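Local atomic coordinates of COG1633: Uncharacterized conserved protein (Magnetospirillum magnetotacticum, PDB entry 2OH3), a protein that is of unknown function but, as a rubrerythrin-family member of the ferritin clan, binds a zinc ion within a four-helix bundle. Residues A[6-11]-A[65-70]; A[12-17]-A[55-60]; A[93-98]-A[150-155]; A[97-102]-A[144-149]. All coordinates share one frame; numbering follows the deposited sequence.

Contact 1: A[6-11]-A[65-70]; sequences LAEFLA and ELPKLM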
loop_
_atom_site.group_PDB
_atom_site.type_symbol
_atom_site.label_atom_id
_atom_site.label_comp_id
_atom_site.label_asym_id
_atom_site.label_seq_id
_atom_site.Cartn_x
_atom_site.Cartn_y
_atom_site.Cartn_z
ATOM N N LEU A 6 -24.697 -1.563 2.450
ATOM C CA LEU A 6 -24.192 -2.908 2.644
ATOM C C LEU A 6 -23.191 -3.311 1.551
ATOM O O LEU A 6 -22.240 -4.018 1.828
ATOM C CB LEU A 6 -25.345 -3.926 2.712
ATOM C CG LEU A 6 -24.930 -5.374 3.044
ATOM C CD1 LEU A 6 -24.245 -5.512 4.396
ATOM C CD2 LEU A 6 -26.185 -6.280 2.986
ATOM N N ALA A 7 -23.417 -2.886 0.314
ATOM C CA ALA A 7 -22.457 -3.169 -0.790
ATOM C C ALA A 7 -21.101 -2.560 -0.511
ATOM O O ALA A 7 -20.055 -3.210 -0.687
ATOM C CB ALA A 7 -22.972 -2.644 -2.112
ATOM N N GLU A 8 -21.146 -1.295 -0.093
ATOM C CA GLU A 8 -19.964 -0.556 0.288
ATOM C C GLU A 8 -19.276 -1.196 1.476
ATOM O O GLU A 8 -18.057 -1.335 1.455
ATOM C CB GLU A 8 -20.306 0.900 0.609
ATOM C CG GLU A 8 -20.658 1.703 -0.612
ATOM C CD GLU A 8 -21.175 3.090 -0.271
ATOM O OE1 GLU A 8 -21.803 3.286 0.791
ATOM O OE2 GLU A 8 -20.936 3.998 -1.082
ATOM N N PHE A 9 -20.050 -1.595 2.487
ATOM C CA PHE A 9 -19.481 -2.258 3.670
ATOM C C PHE A 9 -18.787 -3.584 3.312
ATOM O O PHE A 9 -17.638 -3.819 3.703
ATOM C CB PHE A 9 -20.541 -2.476 4.739
ATOM C CG PHE A 9 -20.024 -3.156 5.997
ATOM C CD1 PHE A 9 -19.418 -2.431 6.996
ATOM C CD2 PHE A 9 -20.151 -4.529 6.163
ATOM C CE1 PHE A 9 -18.956 -3.045 8.131
ATOM C CE2 PHE A 9 -19.665 -5.147 7.285
ATOM C CZ PHE A 9 -19.096 -4.419 8.268
ATOM N N LEU A 10 -19.472 -4.431 2.543
ATOM C CA LEU A 10 -18.906 -5.704 2.141
ATOM C C LEU A 10 -17.650 -5.508 1.270
ATOM O O LEU A 10 -16.693 -6.255 1.419
ATOM C CB LEU A 10 -19.947 -6.552 1.437
ATOM C CG LEU A 10 -21.119 -6.968 2.362
ATOM C CD1 LEU A 10 -22.111 -7.775 1.554
ATOM C CD2 LEU A 10 -20.625 -7.742 3.601
ATOM N N ALA A 11 -17.628 -4.489 0.423
ATOM C CA ALA A 11 -16.433 -4.156 -0.368
ATOM C C ALA A 11 -15.285 -3.784 0.527
ATOM O O ALA A 11 -14.139 -4.211 0.296
ATOM C CB ALA A 11 -16.719 -3.028 -1.385
ATOM N N GLU A 65 -23.662 -6.071 -6.351
ATOM C CA GLU A 65 -22.656 -5.434 -7.174
ATOM C C GLU A 65 -21.809 -4.578 -6.241
ATOM O O GLU A 65 -22.323 -3.635 -5.622
ATOM C CB GLU A 65 -23.316 -4.573 -8.236
ATOM C CG GLU A 65 -22.418 -4.283 -9.398
ATOM C CD GLU A 65 -22.901 -3.108 -10.211
ATOM O OE1 GLU A 65 -24.138 -2.898 -10.311
ATOM O OE2 GLU A 65 -22.021 -2.392 -10.740
ATOM N N LEU A 66 -20.528 -4.911 -6.110
ATOM C CA LEU A 66 -19.677 -4.199 -5.153
ATOM C C LEU A 66 -18.957 -3.034 -5.830
ATOM O O LEU A 66 -18.563 -3.155 -6.982
ATOM C CB LEU A 66 -18.655 -5.152 -4.539
ATOM C CG LEU A 66 -19.118 -6.320 -3.663
ATOM C CD1 LEU A 66 -17.921 -6.978 -2.992
ATOM C CD2 LEU A 66 -20.132 -5.927 -2.598
ATOM N N PRO A 67 -18.783 -1.895 -5.120
ATOM C CA PRO A 67 -17.975 -0.837 -5.706
ATOM C C PRO A 67 -16.506 -1.186 -5.607
ATOM O O PRO A 67 -16.083 -1.870 -4.670
ATOM C CB PRO A 67 -18.325 0.399 -4.855
ATOM C CG PRO A 67 -18.751 -0.138 -3.534
ATOM C CD PRO A 67 -19.306 -1.530 -3.787
ATOM N N LYS A 68 -15.755 -0.754 -6.606
ATOM C CA LYS A 68 -14.302 -0.814 -6.584
ATOM C C LYS A 68 -13.842 0.319 -5.661
ATOM O O LYS A 68 -14.246 1.467 -5.831
ATOM C CB LYS A 68 -13.742 -0.630 -8.013
ATOM C CG LYS A 68 -12.207 -0.602 -8.109
ATOM C CD LYS A 68 -11.730 -0.461 -9.555
ATOM N N LEU A 69 -13.035 -0.028 -4.669
ATOM C CA LEU A 69 -12.496 0.907 -3.686
ATOM C C LEU A 69 -11.126 1.402 -4.108
ATOM O O LEU A 69 -10.418 0.729 -4.856
ATOM C CB LEU A 69 -12.308 0.193 -2.348
ATOM C CG LEU A 69 -13.532 -0.419 -1.706
ATOM C CD1 LEU A 69 -13.129 -0.851 -0.316
ATOM C CD2 LEU A 69 -14.666 0.577 -1.658
HETATM N N MSE A 70 -10.758 2.569 -3.600
HETATM C CA MSE A 70 -9.423 3.121 -3.813
HETATM C C MSE A 70 -8.467 2.526 -2.784
HETATM O O MSE A 70 -8.861 2.256 -1.660
HETATM C CB MSE A 70 -9.459 4.635 -3.676
HETATM C CG MSE A 70 -10.440 5.329 -4.626
HETATM SE SE MSE A 70 -9.972 5.188 -6.487
HETATM C CE MSE A 70 -10.839 3.626 -6.996
#
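In this ferritin-like four-helix bundle the opening turns of helix 6-33 are overlaid by the loop that leads from helix 37-61 toward helix 94-118, with L66, P67 and L69 lying against A7 and A11. The loop runs in an extended conformation. No hydrogen bond joins the two segments; the contact is made by apolar side chains and carbonyl oxygens. Two alanines, one turn apart, give it a smooth bed. P67 settles between them and the chain of E8: its CD sits 3.8 Å from A11 CB, while its CG meets E8 CG at 3.9 Å, the two side chains crossing at about a right angle. The carboxylate of E8 turns elsewhere, with OE1 bonded to T5 N. An alanine in place of P67 would lack CG and CD, and would probably open a gap over A11 CB and E8 CG while letting the loop turn more freely about its N-CA bond. L66 reaches in beside the proline. Its CG stands anti to the carbonyl carbon (chi1 -65°), and the branches part from there, CD1 lying 4.1 Å from A11 CA and CD2 passing L10 CB at 4.1 Å. Farther along, L69 sets CD1 3.6 Å from A11 O. The closest touch is made by L66 CD2 at 3.3 Å from A7 O, a carbonyl oxygen already engaged by A11 N within the helix.

Contact 2: A[12-17]-A[55-60]; sequences HAIALE and DEIKQR. With IMD (imidazole), chain C.
I57 is the first residue of segment 55-60 to meet segment 12-17, and it does so with both branches, against A13, I14 and E17. Its CG2 presses on I14 CG1 at 3.3 Å, tighter than an ordinary van der Waals contact between carbons, as the two isoleucines slide past each other in opposite directions. The other branch ends in CD1, which rests 3.7 Å from A13 CB and also 3.9 Å from E17 CG. Since CG2 touches the backbone of L10 as well, I57 is a knob in a hole framed by L10, A13, I14 and E17, the knobs-into-holes packing by which two antiparallel helices of a ferritin-like bundle mesh. Here the local axes come within 9.2 Å, with 152° between their directions. Beyond the methylene that I57 touches, the E17 chain bends at chi2 (-58°) and its carboxylate leaves the apolar seam. OE1 accepts a nearly straight bond, 170° at the hydrogen, from N3 of an imidazole at 2.7 Å, a molecule probably acquired from the crystallisation liquor, whereas OE2 is bonded to H53 ND1. The nearest part of the E17 side chain is about 6 Å from the bound zinc ion, which E105, E135 and H138 bind, and E17 packs on the second of these. K58 comes next, at the exposed margin of the seam. Its long extended chain passes I14, CG lying 4.2 Å from I14 CD1.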
loop_
_atom_site.group_PDB
_atom_site.type_symbol
_atom_site.label_atom_id
_atom_site.label_comp_id
_atom_site.label_asym_id
_atom_site.label_seq_id
_atom_site.Cartn_x
_atom_site.Cartn_y
_atom_site.Cartn_z
ATOM N N HIS A 12 -15.571 -3.003 1.564
ATOM C CA HIS A 12 -14.549 -2.657 2.532
ATOM C C HIS A 12 -14.043 -3.905 3.257
ATOM O O HIS A 12 -12.846 -4.197 3.315
ATOM C CB HIS A 12 -15.060 -1.633 3.538
ATOM C CG HIS A 12 -14.865 -0.216 3.111
ATOM N ND1 HIS A 12 -15.739 0.440 2.259
ATOM C CD2 HIS A 12 -13.916 0.693 3.447
ATOM C CE1 HIS A 12 -15.327 1.682 2.078
ATOM N NE2 HIS A 12 -14.223 1.859 2.782
ATOM N N ALA A 13 -14.958 -4.680 3.790
ATOM C CA ALA A 13 -14.582 -5.872 4.506
ATOM C C ALA A 13 -13.733 -6.841 3.682
ATOM O O ALA A 13 -12.736 -7.364 4.189
ATOM C CB ALA A 13 -15.836 -6.551 5.066
ATOM N N ILE A 14 -14.096 -7.095 2.423
ATOM C CA ILE A 14 -13.322 -7.991 1.579
ATOM C C ILE A 14 -11.916 -7.432 1.354
ATOM O O ILE A 14 -10.918 -8.151 1.358
ATOM C CB ILE A 14 -13.976 -8.199 0.201
ATOM C CG1 ILE A 14 -15.227 -9.027 0.355
ATOM C CG2 ILE A 14 -13.052 -8.957 -0.726
ATOM C CD1 ILE A 14 -16.046 -9.135 -0.930
ATOM N N ALA A 15 -11.852 -6.149 1.098
ATOM C CA ALA A 15 -10.588 -5.536 0.772
ATOM C C ALA A 15 -9.691 -5.561 1.982
ATOM O O ALA A 15 -8.492 -5.806 1.847
ATOM C CB ALA A 15 -10.797 -4.133 0.240
ATOM N N LEU A 16 -10.259 -5.303 3.152
ATOM C CA LEU A 16 -9.501 -5.305 4.410
ATOM C C LEU A 16 -8.907 -6.667 4.682
ATOM O O LEU A 16 -7.775 -6.763 5.136
ATOM C CB LEU A 16 -10.348 -4.867 5.621
ATOM C CG LEU A 16 -10.669 -3.357 5.716
ATOM C CD1 LEU A 16 -11.766 -3.027 6.758
ATOM C CD2 LEU A 16 -9.414 -2.495 5.983
ATOM N N GLU A 17 -9.669 -7.717 4.382
ATOM C CA GLU A 17 -9.243 -9.101 4.564
ATOM C C GLU A 17 -8.258 -9.603 3.520
ATOM O O GLU A 17 -7.306 -10.287 3.858
ATOM C CB GLU A 17 -10.468 -10.034 4.577
ATOM C CG GLU A 17 -11.305 -9.886 5.856
ATOM C CD GLU A 17 -10.465 -10.178 7.119
ATOM O OE1 GLU A 17 -9.345 -10.720 6.938
ATOM O OE2 GLU A 17 -10.882 -9.844 8.261
ATOM N N ASP A 55 -13.553 -15.447 3.056
ATOM C CA ASP A 55 -14.405 -16.370 2.303
ATOM C C ASP A 55 -15.879 -16.186 2.698
ATOM O O ASP A 55 -16.761 -16.197 1.841
ATOM C CB ASP A 55 -13.970 -17.828 2.497
ATOM C CG ASP A 55 -12.690 -18.189 1.706
ATOM O OD1 ASP A 55 -12.274 -17.455 0.774
ATOM O OD2 ASP A 55 -12.100 -19.230 2.039
ATOM N N GLU A 56 -16.112 -15.985 3.997
ATOM C CA GLU A 56 -17.451 -15.696 4.508
ATOM C C GLU A 56 -18.008 -14.422 3.887
ATOM O O GLU A 56 -19.154 -14.402 3.439
ATOM C CB GLU A 56 -17.448 -15.581 6.045
ATOM C CG GLU A 56 -17.964 -16.831 6.764
ATOM C CD GLU A 56 -18.093 -16.626 8.267
ATOM O OE1 GLU A 56 -18.892 -15.756 8.676
ATOM O OE2 GLU A 56 -17.396 -17.323 9.044
ATOM N N ILE A 57 -17.196 -13.366 3.865
ATOM C CA ILE A 57 -17.603 -12.087 3.304
ATOM C C ILE A 57 -17.863 -12.225 1.802
ATOM O O ILE A 57 -18.808 -11.640 1.283
ATOM C CB ILE A 57 -16.574 -10.973 3.630
ATOM C CG1 ILE A 57 -16.462 -10.819 5.130
ATOM C CG2 ILE A 57 -17.006 -9.648 3.043
ATOM C CD1 ILE A 57 -15.193 -10.168 5.567
ATOM N N LYS A 58 -17.057 -13.033 1.117
ATOM C CA LYS A 58 -17.238 -13.274 -0.316
ATOM C C LYS A 58 -18.567 -13.972 -0.636
ATOM O O LYS A 58 -19.223 -13.646 -1.642
ATOM C CB LYS A 58 -16.068 -14.075 -0.876
ATOM C CG LYS A 58 -14.820 -13.183 -1.068
ATOM C CD LYS A 58 -13.525 -13.993 -1.319
ATOM C CE LYS A 58 -12.283 -13.079 -1.361
ATOM N NZ LYS A 58 -11.062 -13.866 -1.717
ATOM N N GLN A 59 -18.955 -14.924 0.214
ATOM C CA GLN A 59 -20.251 -15.572 0.069
ATOM C C GLN A 59 -21.366 -14.526 0.210
ATOM O O GLN A 59 -22.253 -14.465 -0.617
ATOM C CB GLN A 59 -20.407 -16.749 1.038
ATOM C CG GLN A 59 -19.913 -18.077 0.445
ATOM C CD GLN A 59 -20.899 -18.700 -0.540
ATOM O OE1 GLN A 59 -20.589 -18.874 -1.725
ATOM N NE2 GLN A 59 -22.097 -19.036 -0.058
ATOM N N ARG A 60 -21.286 -13.665 1.211
ATOM C CA ARG A 60 -22.289 -12.594 1.370
ATOM C C ARG A 60 -22.401 -11.671 0.135
ATOM O O ARG A 60 -23.507 -11.260 -0.295
ATOM C CB ARG A 60 -21.957 -11.739 2.611
ATOM C CG ARG A 60 -21.989 -12.489 3.904
ATOM C CD ARG A 60 -21.738 -11.539 5.095
ATOM N NE ARG A 60 -21.687 -12.315 6.336
ATOM C CZ ARG A 60 -22.742 -12.795 6.975
ATOM N NH1 ARG A 60 -23.976 -12.559 6.535
ATOM N NH2 ARG A 60 -22.575 -13.510 8.074
HETATM N N1 IMD C . -7.349 -9.794 11.302
HETATM C C2 IMD C . -8.352 -9.674 10.431
HETATM N N3 IMD C . -8.038 -10.465 9.338
HETATM C C4 IMD C . -6.860 -11.049 9.548
HETATM C C5 IMD C . -6.428 -10.641 10.781
#

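Contact 3: A[93-98]-A[150-155]; sequences TPYHAL and PRPSIT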
loop_
_atom_site.group_PDB
_atom_site.type_symbol
_atom_site.label_atom_id
_atom_site.label_comp_id
_atom_site.label_asym_id
_atom_site.label_seq_id
_atom_site.Cartn_x
_atom_site.Cartn_y
_atom_site.Cartn_z
ATOM N N THR A 93 12.425 -7.374 13.238
ATOM C CA THR A 93 12.408 -7.681 14.651
ATOM C C THR A 93 10.979 -7.916 15.107
ATOM O O THR A 93 10.089 -7.161 14.747
ATOM C CB THR A 93 13.001 -6.558 15.522
ATOM O OG1 THR A 93 12.049 -5.505 15.650
ATOM C CG2 THR A 93 14.228 -5.990 14.913
ATOM N N PRO A 94 10.745 -8.952 15.932
ATOM C CA PRO A 94 9.377 -9.223 16.386
ATOM C C PRO A 94 8.637 -8.065 17.025
ATOM O O PRO A 94 7.466 -7.878 16.745
ATOM C CB PRO A 94 9.561 -10.357 17.397
ATOM C CG PRO A 94 10.753 -11.030 16.991
ATOM C CD PRO A 94 11.685 -9.960 16.456
ATOM N N TYR A 95 9.305 -7.273 17.852
ATOM C CA TYR A 95 8.648 -6.151 18.498
ATOM C C TYR A 95 8.030 -5.189 17.450
ATOM O O TYR A 95 6.871 -4.746 17.593
ATOM C CB TYR A 95 9.618 -5.397 19.407
ATOM C CG TYR A 95 8.999 -4.200 20.092
ATOM C CD1 TYR A 95 7.991 -4.363 21.046
ATOM C CD2 TYR A 95 9.419 -2.904 19.797
ATOM C CE1 TYR A 95 7.405 -3.267 21.678
ATOM C CE2 TYR A 95 8.848 -1.802 20.424
ATOM C CZ TYR A 95 7.842 -1.994 21.363
ATOM O OH TYR A 95 7.268 -0.915 21.981
ATOM N N HIS A 96 8.791 -4.885 16.396
ATOM C CA HIS A 96 8.332 -3.935 15.386
ATOM C C HIS A 96 7.264 -4.495 14.444
ATOM O O HIS A 96 6.354 -3.773 14.036
ATOM C CB HIS A 96 9.524 -3.394 14.600
ATOM C CG HIS A 96 10.389 -2.458 15.391
ATOM N ND1 HIS A 96 11.767 -2.466 15.308
ATOM C CD2 HIS A 96 10.071 -1.478 16.269
ATOM C CE1 HIS A 96 12.255 -1.529 16.100
ATOM N NE2 HIS A 96 11.248 -0.918 16.696
ATOM N N ALA A 97 7.335 -5.782 14.117
ATOM C CA ALA A 97 6.330 -6.400 13.267
ATOM C C ALA A 97 4.983 -6.491 13.987
ATOM O O ALA A 97 3.916 -6.174 13.404
ATOM C CB ALA A 97 6.827 -7.764 12.788
ATOM N N LEU A 98 5.025 -6.882 15.259
ATOM C CA LEU A 98 3.824 -7.015 16.038
ATOM C C LEU A 98 3.116 -5.678 16.216
ATOM O O LEU A 98 1.894 -5.615 16.191
ATOM C CB LEU A 98 4.130 -7.582 17.416
ATOM C CG LEU A 98 4.464 -9.034 17.660
ATOM C CD1 LEU A 98 5.086 -9.203 19.077
ATOM C CD2 LEU A 98 3.230 -9.917 17.513
ATOM N N PRO A 150 10.678 -9.228 23.957
ATOM C CA PRO A 150 11.755 -8.318 24.380
ATOM C C PRO A 150 12.006 -7.198 23.363
ATOM O O PRO A 150 11.789 -7.391 22.170
ATOM C CB PRO A 150 12.981 -9.234 24.498
ATOM C CG PRO A 150 12.714 -10.372 23.566
ATOM C CD PRO A 150 11.188 -10.563 23.589
ATOM N N ARG A 151 12.454 -6.043 23.850
ATOM C CA ARG A 151 12.684 -4.877 23.004
ATOM C C ARG A 151 14.089 -4.948 22.413
ATOM O O ARG A 151 15.052 -5.096 23.158
ATOM C CB ARG A 151 12.562 -3.584 23.819
ATOM C CG ARG A 151 11.417 -3.549 24.822
ATOM C CD ARG A 151 10.149 -4.079 24.226
ATOM N NE ARG A 151 8.954 -3.568 24.896
ATOM C CZ ARG A 151 7.838 -4.273 25.080
ATOM N NH1 ARG A 151 7.747 -5.512 24.635
ATOM N NH2 ARG A 151 6.794 -3.733 25.695
ATOM N N PRO A 152 14.221 -4.827 21.084
ATOM C CA PRO A 152 15.542 -4.890 20.449
ATOM C C PRO A 152 16.339 -3.579 20.588
ATOM O O PRO A 152 15.762 -2.534 20.878
ATOM C CB PRO A 152 15.194 -5.144 18.987
ATOM C CG PRO A 152 13.921 -4.436 18.814
ATOM C CD PRO A 152 13.157 -4.596 20.096
ATOM N N SER A 153 17.650 -3.640 20.390
ATOM C CA SER A 153 18.485 -2.432 20.391
ATOM C C SER A 153 19.131 -2.229 19.011
ATOM O O SER A 153 19.635 -3.178 18.412
ATOM C CB SER A 153 19.543 -2.515 21.496
ATOM N N ILE A 154 19.093 -0.996 18.503
ATOM C CA ILE A 154 19.765 -0.643 17.242
ATOM C C ILE A 154 21.298 -0.765 17.334
ATOM O O ILE A 154 21.855 -1.140 18.377
ATOM C CB ILE A 154 19.414 0.799 16.801
ATOM N N THR A 155 21.979 -0.447 16.236
ATOM C CA THR A 155 23.439 -0.492 16.190
ATOM C C THR A 155 23.930 -1.215 14.938
ATOM O O THR A 155 24.523 -2.296 15.034
HETATM O O HOH W 1 11.730 -7.937 19.211
#
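Y95 lays its ring against R151 while its CB meets P152, and this pairing is the dense part of the contact. Y95 CG stands anti to the backbone N (chi1 179°), which sends the ring out from the helix toward R151. The ring and guanidinium planes are 27° apart. Y95 CE1 stands 3.5 Å above the centre of the guanidinium, and R151 CD makes a CH-pi contact over one face of the ring, offset toward its rim. The guanidinium is also held at NH1, which is bonded to I146 O in the last turn of helix 122-148 and T149 O just after it. P152 CD adds a contact 3.7 Å from Y95 CB. All this happens at the start of helix 94-118, where T93 is the N-cap: its OG1 accepts a weak bond from H96 N at 3.4 Å, and the same OG1 has P152 CG 3.8 Å away. An alanine in place of Y95 would keep the touch of CB on P152 but remove the ring, probably leaving the R151 guanidinium without its cover. Elsewhere the two backbones are joined through water: one molecule accepts from Y95 N at 2.9 Å and donates to P150 O at 3.0 Å. Looser still, the tail after P152 runs on through exposed residues that make no contact with segment 93-98.

Contact 4: A[97-102]-A[144-149]; sequences ALRYAR and KWIEKT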
loop_
_atom_site.group_PDB
_atom_site.type_symbol
_atom_site.label_atom_id
_atom_site.label_comp_id
_atom_site.label_asym_id
_atom_site.label_seq_id
_atom_site.Cartn_x
_atom_site.Cartn_y
_atom_site.Cartn_z
ATOM N N ALA A 97 7.335 -5.782 14.117
ATOM C CA ALA A 97 6.330 -6.400 13.267
ATOM C C ALA A 97 4.983 -6.491 13.987
ATOM O O ALA A 97 3.916 -6.174 13.404
ATOM C CB ALA A 97 6.827 -7.764 12.788
ATOM N N LEU A 98 5.025 -6.882 15.259
ATOM C CA LEU A 98 3.824 -7.015 16.038
ATOM C C LEU A 98 3.116 -5.678 16.216
ATOM O O LEU A 98 1.894 -5.615 16.191
ATOM C CB LEU A 98 4.130 -7.582 17.416
ATOM C CG LEU A 98 4.464 -9.034 17.660
ATOM C CD1 LEU A 98 5.086 -9.203 19.077
ATOM C CD2 LEU A 98 3.230 -9.917 17.513
ATOM N N ARG A 99 3.883 -4.625 16.502
ATOM C CA ARG A 99 3.316 -3.295 16.655
ATOM C C ARG A 99 2.724 -2.770 15.353
ATOM O O ARG A 99 1.735 -2.086 15.380
ATOM C CB ARG A 99 4.362 -2.326 17.169
ATOM C CG ARG A 99 4.581 -2.512 18.694
ATOM C CD ARG A 99 5.237 -1.335 19.413
ATOM N NE ARG A 99 4.431 -0.115 19.500
ATOM C CZ ARG A 99 3.295 0.037 20.195
ATOM N NH1 ARG A 99 2.717 -0.969 20.870
ATOM N NH2 ARG A 99 2.698 1.221 20.189
ATOM N N TYR A 100 3.388 -3.051 14.239
ATOM C CA TYR A 100 2.903 -2.673 12.908
ATOM C C TYR A 100 1.576 -3.392 12.647
ATOM O O TYR A 100 0.556 -2.810 12.176
ATOM C CB TYR A 100 3.963 -3.091 11.846
ATOM C CG TYR A 100 3.525 -2.887 10.401
ATOM C CD1 TYR A 100 3.112 -1.640 9.964
ATOM C CD2 TYR A 100 3.526 -3.936 9.492
ATOM C CE1 TYR A 100 2.691 -1.432 8.666
ATOM C CE2 TYR A 100 3.116 -3.733 8.180
ATOM C CZ TYR A 100 2.710 -2.472 7.787
ATOM O OH TYR A 100 2.316 -2.233 6.497
ATOM N N ALA A 101 1.572 -4.667 12.950
ATOM C CA ALA A 101 0.349 -5.467 12.729
ATOM C C ALA A 101 -0.774 -4.945 13.602
ATOM O O ALA A 101 -1.886 -4.711 13.152
ATOM C CB ALA A 101 0.603 -6.958 13.043
ATOM N N ARG A 102 -0.465 -4.708 14.867
ATOM C CA ARG A 102 -1.437 -4.132 15.775
ATOM C C ARG A 102 -2.051 -2.793 15.319
ATOM O O ARG A 102 -3.250 -2.603 15.465
ATOM C CB ARG A 102 -0.808 -3.953 17.137
ATOM C CG ARG A 102 -1.790 -3.483 18.178
ATOM C CD ARG A 102 -1.026 -3.166 19.439
ATOM N NE ARG A 102 -1.892 -2.492 20.383
ATOM C CZ ARG A 102 -1.825 -1.195 20.685
ATOM N NH1 ARG A 102 -0.919 -0.407 20.110
ATOM N NH2 ARG A 102 -2.694 -0.694 21.564
ATOM N N LYS A 144 -0.910 -8.705 24.336
ATOM C CA LYS A 144 -0.346 -9.733 25.221
ATOM C C LYS A 144 0.995 -10.227 24.690
ATOM O O LYS A 144 1.918 -10.501 25.454
ATOM C CB LYS A 144 -1.331 -10.912 25.378
ATOM C CG LYS A 144 -2.514 -10.583 26.283
ATOM C CD LYS A 144 -3.663 -11.575 26.134
ATOM C CE LYS A 144 -4.698 -11.413 27.263
ATOM N NZ LYS A 144 -5.877 -12.345 27.094
ATOM N N TRP A 145 1.108 -10.318 23.370
ATOM C CA TRP A 145 2.367 -10.707 22.739
ATOM C C TRP A 145 3.430 -9.643 22.890
ATOM O O TRP A 145 4.568 -9.942 23.252
ATOM C CB TRP A 145 2.150 -11.071 21.271
ATOM C CG TRP A 145 1.853 -12.495 21.184
ATOM C CD1 TRP A 145 0.614 -13.089 21.178
ATOM C CD2 TRP A 145 2.814 -13.554 21.193
ATOM N NE1 TRP A 145 0.752 -14.464 21.164
ATOM C CE2 TRP A 145 2.094 -14.774 21.179
ATOM C CE3 TRP A 145 4.219 -13.595 21.178
ATOM C CZ2 TRP A 145 2.744 -16.033 21.155
ATOM C CZ3 TRP A 145 4.859 -14.843 21.165
ATOM C CH2 TRP A 145 4.121 -16.035 21.146
ATOM N N ILE A 146 3.045 -8.406 22.622
ATOM C CA ILE A 146 3.959 -7.286 22.694
ATOM C C ILE A 146 4.526 -7.221 24.123
ATOM O O ILE A 146 5.728 -7.076 24.298
ATOM C CB ILE A 146 3.247 -5.981 22.214
ATOM C CG1 ILE A 146 3.089 -6.008 20.701
ATOM C CG2 ILE A 146 4.019 -4.729 22.584
ATOM C CD1 ILE A 146 2.009 -5.132 20.189
ATOM N N GLU A 147 3.672 -7.378 25.136
ATOM C CA GLU A 147 4.114 -7.482 26.544
ATOM C C GLU A 147 5.264 -8.466 26.793
ATOM O O GLU A 147 6.197 -8.163 27.507
ATOM C CB GLU A 147 2.955 -7.969 27.407
ATOM C CG GLU A 147 1.995 -6.931 27.870
ATOM C CD GLU A 147 1.291 -7.383 29.139
ATOM O OE1 GLU A 147 0.285 -8.120 29.030
ATOM O OE2 GLU A 147 1.761 -7.019 30.248
ATOM N N LYS A 148 5.170 -9.659 26.220
ATOM C CA LYS A 148 6.128 -10.733 26.480
ATOM C C LYS A 148 7.345 -10.680 25.530
ATOM O O LYS A 148 8.316 -11.434 25.677
ATOM C CB LYS A 148 5.412 -12.094 26.395
ATOM C CG LYS A 148 4.233 -12.234 27.383
ATOM C CD LYS A 148 4.715 -12.482 28.833
ATOM C CE LYS A 148 3.622 -12.257 29.918
ATOM N NZ LYS A 148 3.889 -11.073 30.826
ATOM N N THR A 149 7.293 -9.775 24.565
ATOM C CA THR A 149 8.291 -9.703 23.518
ATOM C C THR A 149 9.423 -8.746 23.917
ATOM O O THR A 149 9.176 -7.580 24.151
ATOM C CB THR A 149 7.652 -9.221 22.205
ATOM O OG1 THR A 149 6.731 -10.215 21.722
ATOM C CG2 THR A 149 8.707 -8.993 21.164
#
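The hydroxyl OG1 of T149, against which L98 presses CD1, donates to W145 O over 2.7 Å. The approach is well above the carbonyl plane, 51° out of it, with an angle of 127° at the carbonyl oxygen. That bond, together with T149 N to I146 O, ties the residue after helix 122-148 back onto its last turn and fixes the rotation of the threonine side chain. L98 and T149 meet tip to tip, L98 CD1 lying 3.3 Å from T149 OG1. From the same leucine CD2 reaches W145 CB at 4.1 Å; W145 takes part through CB, while its side chain also packs on V42 of helix 37-61. The middle of the seam belongs to I146, whose CG1 lies 3.8 Å from L98 CB. Its CD1 goes on between two arginines one turn apart, at 3.7 Å from R102 CD and 4.0 Å from R99 CG, the isoleucine side chain crossing both arginine chains at about a right angle. R102, with CG anti to the backbone N and the chain extended as far as NE, offers its CD methylene to the isoleucine and carries its charge beyond, where NE forms a salt bridge with D143. A triethylene glycol molecule, probably from the crystallisation liquor, lies near this side chain. The two helix segments run antiparallel at 159°, their axes 10.0 Å apart. Helix 37-61 flanks the seam, with T39 against L98, while helix 6-33 lies against A97 and A101 through L27, M31 and Y24.

Four helices make up the bundle, and the contacts fall into two pairs near its ends. Contacts 1 and 2 share helix 6-33, with centres 10 Å apart; contact 2 is nested within the chain loop that contact 1 closes, and L66 and L69 of the loop pack directly on I14 and H12. Contacts 3 and 4 share helix 94-118, also have centres 10 Å apart, and overlap at A97 and L98, in its first turns. The pairs come in series along the chain and on opposite sides of its centre, the centres of contacts 1 and 3 being 37 Å apart. Each thus joins a helix-helix seam to a non-helical segment lying over a helix start, in keeping with a bundle of two helical hairpins.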